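Local coordinates for protein antibiotic biosynthesis monooxygenase (Thermus thermophilus, PDB 1IUJ) that is of unproven function but is probably a monooxygenase of the antibiotic-biosynthesis type, and carries zinc ions in the crystal, at residues P12-A15 with E16-E19; F22-R25 with A26-V29; L28-M32 with P33-R37; E60-R63 with A64-E67. All coordinates share one frame; numbering follows the deposited sequence.

Overall arrangement
Contacts 1 and 2 both lie on helix 15-29, with centres about 15 Å apart; contact 1 sits near its start at the surface, whereas contact 2 is partly buried, with one side on the sheet and another on the second subunit. Contact 3 takes over at Leu28 and Val29 and turns the chain into strand 35-43. Contact 4, on helix 59-66, is a surface contact on the same side of the chain's centre as contact 3, which it touches through Trp65 and Ala61. Chemistry follows place: backbone bonds dominate contacts 1 and 2, in contact 3 a backbone bond closes the turn and the Phe35 ring packs back on Val29, and carboxylates of contact 4 bind zinc.

Contact 1. Residues P12-A15 with E16-E19; sequences PEYA and EQFE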
loop_
_atom_site.group_PDB
_atom_site.type_symbol
_atom_site.label_atom_id
_atom_site.label_comp_id
_atom_site.label_asym_id
_atom_site.label_seq_id
_atom_site.Cartn_x
_atom_site.Cartn_y
_atom_site.Cartn_z
ATOM N N PRO B 12 2.113 19.388 -4.912
ATOM C CA PRO B 12 0.874 19.750 -4.221
ATOM C C PRO B 12 -0.001 20.692 -5.046
ATOM O O PRO B 12 -1.216 20.613 -4.945
ATOM C CB PRO B 12 1.345 20.450 -2.937
ATOM C CG PRO B 12 2.785 20.704 -3.087
ATOM C CD PRO B 12 3.315 19.744 -4.145
ATOM N N GLU B 13 0.617 21.516 -5.875
ATOM C CA GLU B 13 -0.133 22.462 -6.700
ATOM C C GLU B 13 -1.094 21.756 -7.664
ATOM O O GLU B 13 -2.108 22.340 -8.065
ATOM C CB GLU B 13 0.811 23.351 -7.493
ATOM C CG GLU B 13 1.527 24.396 -6.645
ATOM C CD GLU B 13 2.745 23.855 -5.923
ATOM O OE1 GLU B 13 3.123 22.691 -6.164
ATOM O OE2 GLU B 13 3.338 24.611 -5.114
ATOM N N TYR B 14 -0.760 20.515 -8.016
ATOM C CA TYR B 14 -1.504 19.729 -9.003
ATOM C C TYR B 14 -2.283 18.550 -8.407
ATOM O O TYR B 14 -2.900 17.749 -9.148
ATOM C CB TYR B 14 -0.553 19.192 -10.083
ATOM C CG TYR B 14 0.067 20.274 -10.924
ATOM C CD1 TYR B 14 1.209 20.963 -10.500
ATOM C CD2 TYR B 14 -0.510 20.638 -12.125
ATOM C CE1 TYR B 14 1.789 21.947 -11.263
ATOM C CE2 TYR B 14 0.055 21.636 -12.909
ATOM C CZ TYR B 14 1.173 22.299 -12.479
ATOM O OH TYR B 14 1.718 23.289 -13.253
ATOM N N ALA B 15 -2.258 18.451 -7.076
ATOM C CA ALA B 15 -2.898 17.350 -6.364
ATOM C C ALA B 15 -4.390 17.193 -6.700
ATOM O O ALA B 15 -4.856 16.090 -6.963
ATOM C CB ALA B 15 -2.703 17.517 -4.858
ATOM N N GLU B 16 -5.137 18.298 -6.683
ATOM C CA GLU B 16 -6.549 18.260 -7.048
ATOM C C GLU B 16 -6.810 17.785 -8.494
ATOM O O GLU B 16 -7.692 16.947 -8.751
ATOM C CB GLU B 16 -7.199 19.623 -6.756
ATOM C CG GLU B 16 -8.636 19.751 -7.229
ATOM C CD GLU B 16 -9.229 21.127 -6.949
ATOM O OE1 GLU B 16 -8.460 22.063 -6.619
ATOM O OE2 GLU B 16 -10.468 21.267 -7.058
ATOM N N GLN B 17 -6.043 18.314 -9.444
ATOM C CA GLN B 17 -6.189 17.906 -10.819
ATOM C C GLN B 17 -5.821 16.431 -10.989
ATOM O O GLN B 17 -6.507 15.713 -11.726
ATOM C CB GLN B 17 -5.359 18.784 -11.757
ATOM C CG GLN B 17 -5.762 18.618 -13.208
ATOM C CD GLN B 17 -4.696 19.075 -14.175
ATOM O OE1 GLN B 17 -3.844 19.886 -13.826
ATOM N NE2 GLN B 17 -4.730 18.537 -15.391
ATOM N N PHE B 18 -4.759 15.998 -10.296
ATOM C CA PHE B 18 -4.352 14.600 -10.305
ATOM C C PHE B 18 -5.497 13.736 -9.787
ATOM O O PHE B 18 -5.845 12.739 -10.404
ATOM C CB PHE B 18 -3.094 14.390 -9.442
ATOM C CG PHE B 18 -2.747 12.954 -9.244
ATOM C CD1 PHE B 18 -1.993 12.298 -10.187
ATOM C CD2 PHE B 18 -3.211 12.243 -8.124
ATOM C CE1 PHE B 18 -1.671 10.958 -10.037
ATOM C CE2 PHE B 18 -2.907 10.906 -7.952
ATOM C CZ PHE B 18 -2.128 10.254 -8.920
ATOM N N GLU B 19 -6.090 14.128 -8.661
ATOM C CA GLU B 19 -7.186 13.342 -8.089
ATOM C C GLU B 19 -8.400 13.265 -9.028
ATOM O O GLU B 19 -9.017 12.203 -9.165
ATOM C CB GLU B 19 -7.583 13.892 -6.712
ATOM C CG GLU B 19 -6.563 13.583 -5.614
ATOM C CD GLU B 19 -7.016 14.012 -4.234
ATOM O OE1 GLU B 19 -8.249 14.097 -3.985
ATOM O OE2 GLU B 19 -6.136 14.243 -3.385
#
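Phe18 N binds Tyr14 O at 2.8 Å, with an N-H...O angle of 163°, and Glu19 N binds Ala15 O at 2.9 Å; both backbone hydrogen bonds are of the i to i+4 kind. These are the opening bonds of helix 15-29, the first helix of a ferredoxin-like chain of the dimeric alpha-beta barrel clan, in which helices pack on one face of an antiparallel sheet. Ala15 suits this first turn because alanine has a high helix propensity and its methyl is small.

The side chains add van der Waals contacts. Tyr14 and Gln17 lie alongside each other and point the same way, the amide turned 46° from the ring. Gln17 OE1 lies in the plane of the tyrosine ring, at its edge, 3.8 Å from Tyr14 CD2. With CG anti to its backbone N (chi1 -165°) and an extended chain, Gln17 carries its amide out beside the ring; both residues also rest on Leu81. The aliphatic part of Glu19 lies over the first turn, its CG 3.3 Å from Ala15 O, while its OE2 is hydrogen-bonded to Tyr50 OH. Phe18 heads inward, where an apolar ring belongs, and meets the ring of Tyr50.

Contact 2. Residues F22-R25 with A26-V29; sequences FRQR and ARLV
Phe22 CE2 comes within 4.3 Å of Ala26 CB, one helical turn on. Arg25 CB sits 3.8 Å above the plane of the same ring, over its centre, so the start of the arginine chain roofs the aromatic three residues before it. The ring reaches this place because its CG is anti to the backbone N (chi1 -155°), and it also packs on Asn38, Val40 and Val52 of the sheet. A small residue fits at Ala26, whose methyl is shared between this ring, Asn38 and Leu99 of the second subunit.

Arg27 can be followed outward. Its CB lies 3.2 Å from Gln24 O, and CG turns back over the preceding helical turn to sit 3.6 Å from Arg23 O. CD stays near that same oxygen, at 3.8 Å; the chain then bends at chi3, and NH2 comes 4.1 Å from Gln24 CG. The two long side chains run side by side, amide and guanidinium 76° apart, touching through the aliphatic part of the glutamine.

Backbone bonds here are uneven. Ala26 N binds Phe22 O at 3.2 Å and Leu28 N binds Gln24 O, with a weak second bond to Arg25 O; Arg27 N and Val29 N make weak bonds, to Arg23 O and Arg25 O. Arg25 itself runs on to touch His75 and Arg77, close to a zinc ion. The chemistry is thus two-sided: Arg23, Gln24 and Arg27 are exposed, while Phe22, Ala26 and Val29 face the sheet, and Arg23 and Ala26 also meet Leu99 of the second subunit.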
loop_
_atom_site.group_PDB
_atom_site.type_symbol
_atom_site.label_atom_id
_atom_site.label_comp_id
_atom_site.label_asym_id
_atom_site.label_seq_id
_atom_site.Cartn_x
_atom_site.Cartn_y
_atom_site.Cartn_z
ATOM N N PHE B 22 -7.510 11.036 -11.842
ATOM C CA PHE B 22 -7.519 9.638 -11.430
ATOM C C PHE B 22 -8.868 9.025 -11.013
ATOM O O PHE B 22 -9.030 7.790 -10.965
ATOM C CB PHE B 22 -6.465 9.305 -10.383
ATOM C CG PHE B 22 -6.106 7.869 -10.418
ATOM C CD1 PHE B 22 -4.889 7.450 -10.946
ATOM C CD2 PHE B 22 -7.050 6.905 -10.023
ATOM C CE1 PHE B 22 -4.605 6.093 -11.008
ATOM C CE2 PHE B 22 -6.784 5.535 -10.099
ATOM C CZ PHE B 22 -5.554 5.140 -10.595
ATOM N N ARG B 23 -9.823 9.883 -10.694
ATOM C CA ARG B 23 -11.177 9.417 -10.440
ATOM C C ARG B 23 -11.696 8.712 -11.697
ATOM O O ARG B 23 -12.372 7.665 -11.616
ATOM C CB ARG B 23 -12.044 10.608 -10.056
ATOM C CG ARG B 23 -13.490 10.283 -9.724
ATOM C CD ARG B 23 -14.212 11.459 -9.114
ATOM N NE ARG B 23 -14.496 11.271 -7.685
ATOM C CZ ARG B 23 -13.717 11.673 -6.673
ATOM N NH1 ARG B 23 -14.110 11.443 -5.420
ATOM N NH2 ARG B 23 -12.556 12.305 -6.889
ATOM N N GLN B 24 -11.349 9.270 -12.853
ATOM C CA GLN B 24 -11.727 8.664 -14.134
ATOM C C GLN B 24 -11.074 7.302 -14.402
ATOM O O GLN B 24 -11.719 6.403 -14.927
ATOM C CB GLN B 24 -11.494 9.636 -15.276
ATOM C CG GLN B 24 -12.736 10.453 -15.580
ATOM C CD GLN B 24 -12.450 11.930 -15.652
ATOM O OE1 GLN B 24 -12.388 12.500 -16.745
ATOM N NE2 GLN B 24 -12.293 12.563 -14.492
ATOM N N ARG B 25 -9.809 7.136 -14.019
ATOM C CA ARG B 25 -9.108 5.874 -14.213
ATOM C C ARG B 25 -9.716 4.760 -13.378
ATOM O O ARG B 25 -9.813 3.619 -13.841
ATOM C CB ARG B 25 -7.630 6.024 -13.874
ATOM C CG ARG B 25 -6.824 6.696 -14.934
ATOM C CD ARG B 25 -5.352 6.782 -14.588
ATOM N NE ARG B 25 -4.740 5.510 -14.188
ATOM C CZ ARG B 25 -3.462 5.212 -14.420
ATOM N NH1 ARG B 25 -2.751 6.099 -15.095
ATOM N NH2 ARG B 25 -2.913 4.039 -14.030
ATOM N N ALA B 26 -10.151 5.089 -12.162
ATOM C CA ALA B 26 -10.771 4.085 -11.317
ATOM C C ALA B 26 -12.081 3.643 -11.987
ATOM O O ALA B 26 -12.448 2.503 -11.879
ATOM C CB ALA B 26 -11.018 4.622 -9.908
ATOM N N ARG B 27 -12.759 4.559 -12.683
ATOM C CA ARG B 27 -13.997 4.214 -13.394
ATOM C C ARG B 27 -13.769 3.153 -14.486
ATOM O O ARG B 27 -14.565 2.228 -14.635
ATOM C CB ARG B 27 -14.679 5.467 -13.974
ATOM C CG ARG B 27 -15.464 6.251 -12.922
ATOM C CD ARG B 27 -15.807 7.677 -13.321
ATOM N NE ARG B 27 -17.121 7.814 -13.947
ATOM C CZ ARG B 27 -17.330 8.239 -15.194
ATOM N NH1 ARG B 27 -18.575 8.339 -15.654
ATOM N NH2 ARG B 27 -16.305 8.568 -15.987
ATOM N N LEU B 28 -12.671 3.277 -15.224
ATOM C CA LEU B 28 -12.404 2.385 -16.353
ATOM C C LEU B 28 -11.950 0.980 -15.931
ATOM O O LEU B 28 -12.100 0.034 -16.708
ATOM C CB LEU B 28 -11.371 3.012 -17.304
ATOM C CG LEU B 28 -11.867 4.142 -18.209
ATOM C CD1 LEU B 28 -10.730 4.997 -18.675
ATOM C CD2 LEU B 28 -12.618 3.556 -19.405
ATOM N N VAL B 29 -11.398 0.848 -14.724
ATOM C CA VAL B 29 -10.907 -0.445 -14.220
ATOM C C VAL B 29 -11.993 -1.284 -13.530
ATOM O O VAL B 29 -11.795 -2.470 -13.283
ATOM C CB VAL B 29 -9.690 -0.263 -13.272
ATOM C CG1 VAL B 29 -10.118 0.235 -11.890
ATOM C CG2 VAL B 29 -8.863 -1.558 -13.163
#

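Contact 3. Residues L28-M32 with P33-R37; sequences LVDRM and PGFIR
The connection from helix 15-29 to strand 35-43 is made by two successive beta turns, type I from Val29 to Met32 and type II from Met32 to Phe35, and Phe35 folds back from the second to cover the first. Its ring lies across Val29 at about a right angle: Val29 CG1 stands over the face, 4.0 Å from the ring centroid in a CH-pi contact, and Val29 O lies 3.5 Å from Phe35 CG, over a face of the ring. With Phe35 CG anti to its backbone N (chi1 168°), the phenyl is swung toward the helix end, where Asp30 OD2 also comes 3.7 Å from Phe35 CE2.

This is the helix-to-strand link of the ferredoxin-like fold. Phe35 N closes the second turn on Met32 O at 3.0 Å. Pro33 and Gly34 fill the turn's middle positions well, proline having a restricted phi and glycine tolerating a positive one (81°). The methionine chain, bent at chi2 and chi3, brings CE to 3.8 Å from Pro33 CD and also packs on Trp65. Beyond the turn, Ile36 and Arg37 form a classic beta bulge opposite Leu55, and Arg37 makes a salt bridge to Asp100 of the second subunit.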
loop_
_atom_site.group_PDB
_atom_site.type_symbol
_atom_site.label_atom_id
_atom_site.label_comp_id
_atom_site.label_asym_id
_atom_site.label_seq_id
_atom_site.Cartn_x
_atom_site.Cartn_y
_atom_site.Cartn_z
ATOM N N LEU B 28 -12.671 3.277 -15.224
ATOM C CA LEU B 28 -12.404 2.385 -16.353
ATOM C C LEU B 28 -11.950 0.980 -15.931
ATOM O O LEU B 28 -12.100 0.034 -16.708
ATOM C CB LEU B 28 -11.371 3.012 -17.304
ATOM C CG LEU B 28 -11.867 4.142 -18.209
ATOM C CD1 LEU B 28 -10.730 4.997 -18.675
ATOM C CD2 LEU B 28 -12.618 3.556 -19.405
ATOM N N VAL B 29 -11.398 0.848 -14.724
ATOM C CA VAL B 29 -10.907 -0.445 -14.220
ATOM C C VAL B 29 -11.993 -1.284 -13.530
ATOM O O VAL B 29 -11.795 -2.470 -13.283
ATOM C CB VAL B 29 -9.690 -0.263 -13.272
ATOM C CG1 VAL B 29 -10.118 0.235 -11.890
ATOM C CG2 VAL B 29 -8.863 -1.558 -13.163
ATOM N N ASP B 30 -13.149 -0.681 -13.243
ATOM C CA ASP B 30 -14.214 -1.380 -12.480
ATOM C C ASP B 30 -14.755 -2.704 -13.045
ATOM O O ASP B 30 -15.030 -3.647 -12.288
ATOM C CB ASP B 30 -15.387 -0.433 -12.194
ATOM C CG ASP B 30 -15.120 0.477 -11.010
ATOM O OD1 ASP B 30 -15.977 1.342 -10.711
ATOM O OD2 ASP B 30 -14.085 0.410 -10.311
ATOM N N ARG B 31 -14.933 -2.780 -14.356
ATOM C CA ARG B 31 -15.527 -3.977 -14.942
ATOM C C ARG B 31 -14.454 -5.014 -15.244
ATOM O O ARG B 31 -14.748 -6.102 -15.739
ATOM C CB ARG B 31 -16.326 -3.628 -16.201
ATOM C CG ARG B 31 -17.837 -3.568 -15.971
ATOM C CD ARG B 31 -18.555 -2.483 -16.767
ATOM N NE ARG B 31 -19.590 -3.029 -17.641
ATOM C CZ ARG B 31 -20.565 -2.312 -18.195
ATOM N NH1 ARG B 31 -20.659 -1.012 -17.954
ATOM N NH2 ARG B 31 -21.460 -2.898 -18.984
ATOM N N MET B 32 -13.198 -4.670 -14.946
ATOM C CA MET B 32 -12.086 -5.498 -15.384
ATOM C C MET B 32 -12.100 -6.861 -14.708
ATOM O O MET B 32 -12.228 -6.962 -13.496
ATOM C CB MET B 32 -10.728 -4.797 -15.186
ATOM C CG MET B 32 -10.488 -3.583 -16.078
ATOM S SD MET B 32 -10.663 -3.931 -17.828
ATOM C CE MET B 32 -9.549 -5.424 -18.037
ATOM N N PRO B 33 -12.031 -7.918 -15.503
ATOM C CA PRO B 33 -11.922 -9.264 -14.951
ATOM C C PRO B 33 -10.847 -9.334 -13.872
ATOM O O PRO B 33 -9.721 -8.893 -14.111
ATOM C CB PRO B 33 -11.485 -10.088 -16.158
ATOM C CG PRO B 33 -12.150 -9.390 -17.309
ATOM C CD PRO B 33 -12.142 -7.923 -16.978
ATOM N N GLY B 34 -11.191 -9.867 -12.707
ATOM C CA GLY B 34 -10.186 -10.082 -11.673
ATOM C C GLY B 34 -9.853 -8.834 -10.881
ATOM O O GLY B 34 -9.074 -8.889 -9.915
ATOM N N PHE B 35 -10.428 -7.694 -11.262
ATOM C CA PHE B 35 -10.259 -6.474 -10.447
ATOM C C PHE B 35 -11.001 -6.654 -9.125
ATOM O O PHE B 35 -12.178 -7.064 -9.099
ATOM C CB PHE B 35 -10.785 -5.228 -11.185
ATOM C CG PHE B 35 -10.897 -4.004 -10.319
ATOM C CD1 PHE B 35 -9.769 -3.251 -10.029
ATOM C CD2 PHE B 35 -12.118 -3.598 -9.782
ATOM C CE1 PHE B 35 -9.832 -2.100 -9.203
ATOM C CE2 PHE B 35 -12.201 -2.443 -8.969
ATOM C CZ PHE B 35 -11.062 -1.696 -8.669
ATOM N N ILE B 36 -10.322 -6.317 -8.039
ATOM C CA ILE B 36 -10.896 -6.383 -6.708
ATOM C C ILE B 36 -11.173 -4.981 -6.126
ATOM O O ILE B 36 -12.325 -4.690 -5.709
ATOM C CB ILE B 36 -10.044 -7.244 -5.733
ATOM C CG1 ILE B 36 -9.996 -8.708 -6.211
ATOM C CG2 ILE B 36 -10.694 -7.200 -4.364
ATOM C CD1 ILE B 36 -8.999 -9.560 -5.480
ATOM N N ARG B 37 -10.153 -4.115 -6.047
ATOM C CA ARG B 37 -10.292 -2.826 -5.336
ATOM C C ARG B 37 -9.221 -1.845 -5.767
ATOM O O ARG B 37 -8.117 -2.269 -6.082
ATOM C CB ARG B 37 -10.221 -3.029 -3.826
ATOM C CG ARG B 37 -10.568 -1.836 -2.965
ATOM C CD ARG B 37 -10.623 -2.220 -1.537
ATOM N NE ARG B 37 -11.113 -1.133 -0.696
ATOM C CZ ARG B 37 -11.217 -1.238 0.612
ATOM N NH1 ARG B 37 -10.853 -2.369 1.218
ATOM N NH2 ARG B 37 -11.651 -0.204 1.322
#

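Contact 4. Residues E60-R63 with A64-E67; sequences EAFR and AWTE. With ZN (zinc ion), chain F; ZN (zinc ion), chain D.
Phe62 has its CG anti to the backbone N (chi1 168°), and Thr66 puts its methyl CG2 anti to the carbonyl carbon, beside the backbone N; together these torsions set the methyl over the phenyl one turn back. Thr66 CG2 stands 3.8 Å from the centroid of the Phe62 ring, offset toward the rim, in a CH-pi contact. The same rotation leaves the hydroxyl facing back down the helix, where Thr66 OG1 donates to Arg63 O at 2.8 Å. A threonine serves both needs, having one apolar and one polar branch. Phe62 also brings CD2 to the edge of the Trp65 indole, and Trp65 packs in turn on Trp56 and Phe71.

Residues 60-66 belong to helix 59-66, which follows strand 50-56 in the ferredoxin-like fold, and Glu67 is the first to leave it. Successive i to i+4 bonds hold the helix: Ala64 N to Glu60 O at 2.9 Å, Trp65 N to Ala61 O, and Thr66 N to Phe62 O. At its end Arg63 O accepts from both Thr66 OG1 and, weakly at 3.4 Å, Glu67 N.

Two carboxylates at the surface bind separate zinc ions. Glu60, its chain bent at chi2, holds one through OE1 at 1.9 Å; Glu67, extended beyond CG, holds the other through its own OE1, also at 1.9 Å. Arg63 NH1 makes a salt bridge to Glu60 OE1 at 3.3 Å, whose hydrogen bond is weak, so this oxygen faces both metal and guanidinium, which would probably draw negative charge toward it.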
loop_
_atom_site.group_PDB
_atom_site.type_symbol
_atom_site.label_atom_id
_atom_site.label_comp_id
_atom_site.label_asym_id
_atom_site.label_seq_id
_atom_site.Cartn_x
_atom_site.Cartn_y
_atom_site.Cartn_z
ATOM N N GLU B 60 -1.822 -12.321 -13.440
ATOM C CA GLU B 60 -2.320 -12.464 -14.805
ATOM C C GLU B 60 -3.450 -11.467 -15.084
ATOM O O GLU B 60 -3.521 -10.887 -16.162
ATOM C CB GLU B 60 -2.732 -13.914 -15.062
ATOM C CG GLU B 60 -3.169 -14.210 -16.512
ATOM C CD GLU B 60 -2.077 -13.962 -17.544
ATOM O OE1 GLU B 60 -0.891 -13.845 -17.189
ATOM O OE2 GLU B 60 -2.391 -13.913 -18.759
ATOM N N ALA B 61 -4.356 -11.308 -14.122
ATOM C CA ALA B 61 -5.435 -10.328 -14.276
ATOM C C ALA B 61 -4.887 -8.905 -14.464
ATOM O O ALA B 61 -5.370 -8.161 -15.326
ATOM C CB ALA B 61 -6.414 -10.416 -13.094
ATOM N N PHE B 62 -3.879 -8.528 -13.662
ATOM C CA PHE B 62 -3.143 -7.313 -13.898
ATOM C C PHE B 62 -2.536 -7.236 -15.300
ATOM O O PHE B 62 -2.700 -6.210 -15.988
ATOM C CB PHE B 62 -2.074 -7.154 -12.814
ATOM C CG PHE B 62 -1.088 -6.113 -13.123
ATOM C CD1 PHE B 62 0.187 -6.465 -13.602
ATOM C CD2 PHE B 62 -1.414 -4.770 -12.929
ATOM C CE1 PHE B 62 1.117 -5.527 -13.894
ATOM C CE2 PHE B 62 -0.484 -3.794 -13.217
ATOM C CZ PHE B 62 0.829 -4.185 -13.690
ATOM N N ARG B 63 -1.868 -8.296 -15.753
ATOM C CA ARG B 63 -1.248 -8.242 -17.085
ATOM C C ARG B 63 -2.298 -8.021 -18.182
ATOM O O ARG B 63 -2.095 -7.226 -19.065
ATOM C CB ARG B 63 -0.464 -9.491 -17.424
ATOM C CG ARG B 63 0.662 -9.849 -16.402
ATOM C CD ARG B 63 0.740 -11.389 -16.053
ATOM N NE ARG B 63 2.062 -11.938 -15.666
ATOM C CZ ARG B 63 2.287 -13.116 -15.077
ATOM N NH1 ARG B 63 1.302 -13.942 -14.744
ATOM N NH2 ARG B 63 3.541 -13.476 -14.780
ATOM N N ALA B 64 -3.429 -8.701 -18.096
ATOM C CA ALA B 64 -4.490 -8.517 -19.094
ATOM C C ALA B 64 -4.973 -7.062 -19.105
ATOM O O ALA B 64 -5.186 -6.428 -20.155
ATOM C CB ALA B 64 -5.615 -9.466 -18.807
ATOM N N TRP B 65 -5.113 -6.506 -17.912
ATOM C CA TRP B 65 -5.484 -5.130 -17.796
ATOM C C TRP B 65 -4.497 -4.177 -18.476
ATOM O O TRP B 65 -4.898 -3.273 -19.189
ATOM C CB TRP B 65 -5.617 -4.758 -16.329
ATOM C CG TRP B 65 -6.073 -3.381 -16.270
ATOM C CD1 TRP B 65 -7.168 -2.854 -16.933
ATOM C CD2 TRP B 65 -5.451 -2.300 -15.612
ATOM N NE1 TRP B 65 -7.256 -1.511 -16.696
ATOM C CE2 TRP B 65 -6.219 -1.143 -15.878
ATOM C CE3 TRP B 65 -4.331 -2.182 -14.803
ATOM C CZ2 TRP B 65 -5.899 0.112 -15.352
ATOM C CZ3 TRP B 65 -4.010 -0.941 -14.278
ATOM C CH2 TRP B 65 -4.788 0.194 -14.559
ATOM N N THR B 66 -3.196 -4.357 -18.259
ATOM C CA THR B 66 -2.207 -3.476 -18.897
ATOM C C THR B 66 -2.269 -3.495 -20.417
ATOM O O THR B 66 -1.849 -2.549 -21.048
ATOM C CB THR B 66 -0.744 -3.748 -18.463
ATOM O OG1 THR B 66 -0.342 -5.070 -18.901
ATOM C CG2 THR B 66 -0.584 -3.734 -16.924
ATOM N N GLU B 67 -2.805 -4.574 -20.990
ATOM C CA GLU B 67 -2.903 -4.694 -22.426
ATOM C C GLU B 67 -4.253 -4.255 -22.995
ATOM O O GLU B 67 -4.445 -4.356 -24.205
ATOM C CB GLU B 67 -2.567 -6.124 -22.837
ATOM C CG GLU B 67 -1.076 -6.409 -22.583
ATOM C CD GLU B 67 -0.685 -7.864 -22.746
ATOM O OE1 GLU B 67 -1.504 -8.718 -23.098
ATOM O OE2 GLU B 67 0.488 -8.146 -22.421
HETATM ZN ZN ZN F . 0.373 -13.836 -18.617
HETATM ZN ZN ZN D . -0.893 -10.420 -23.821
#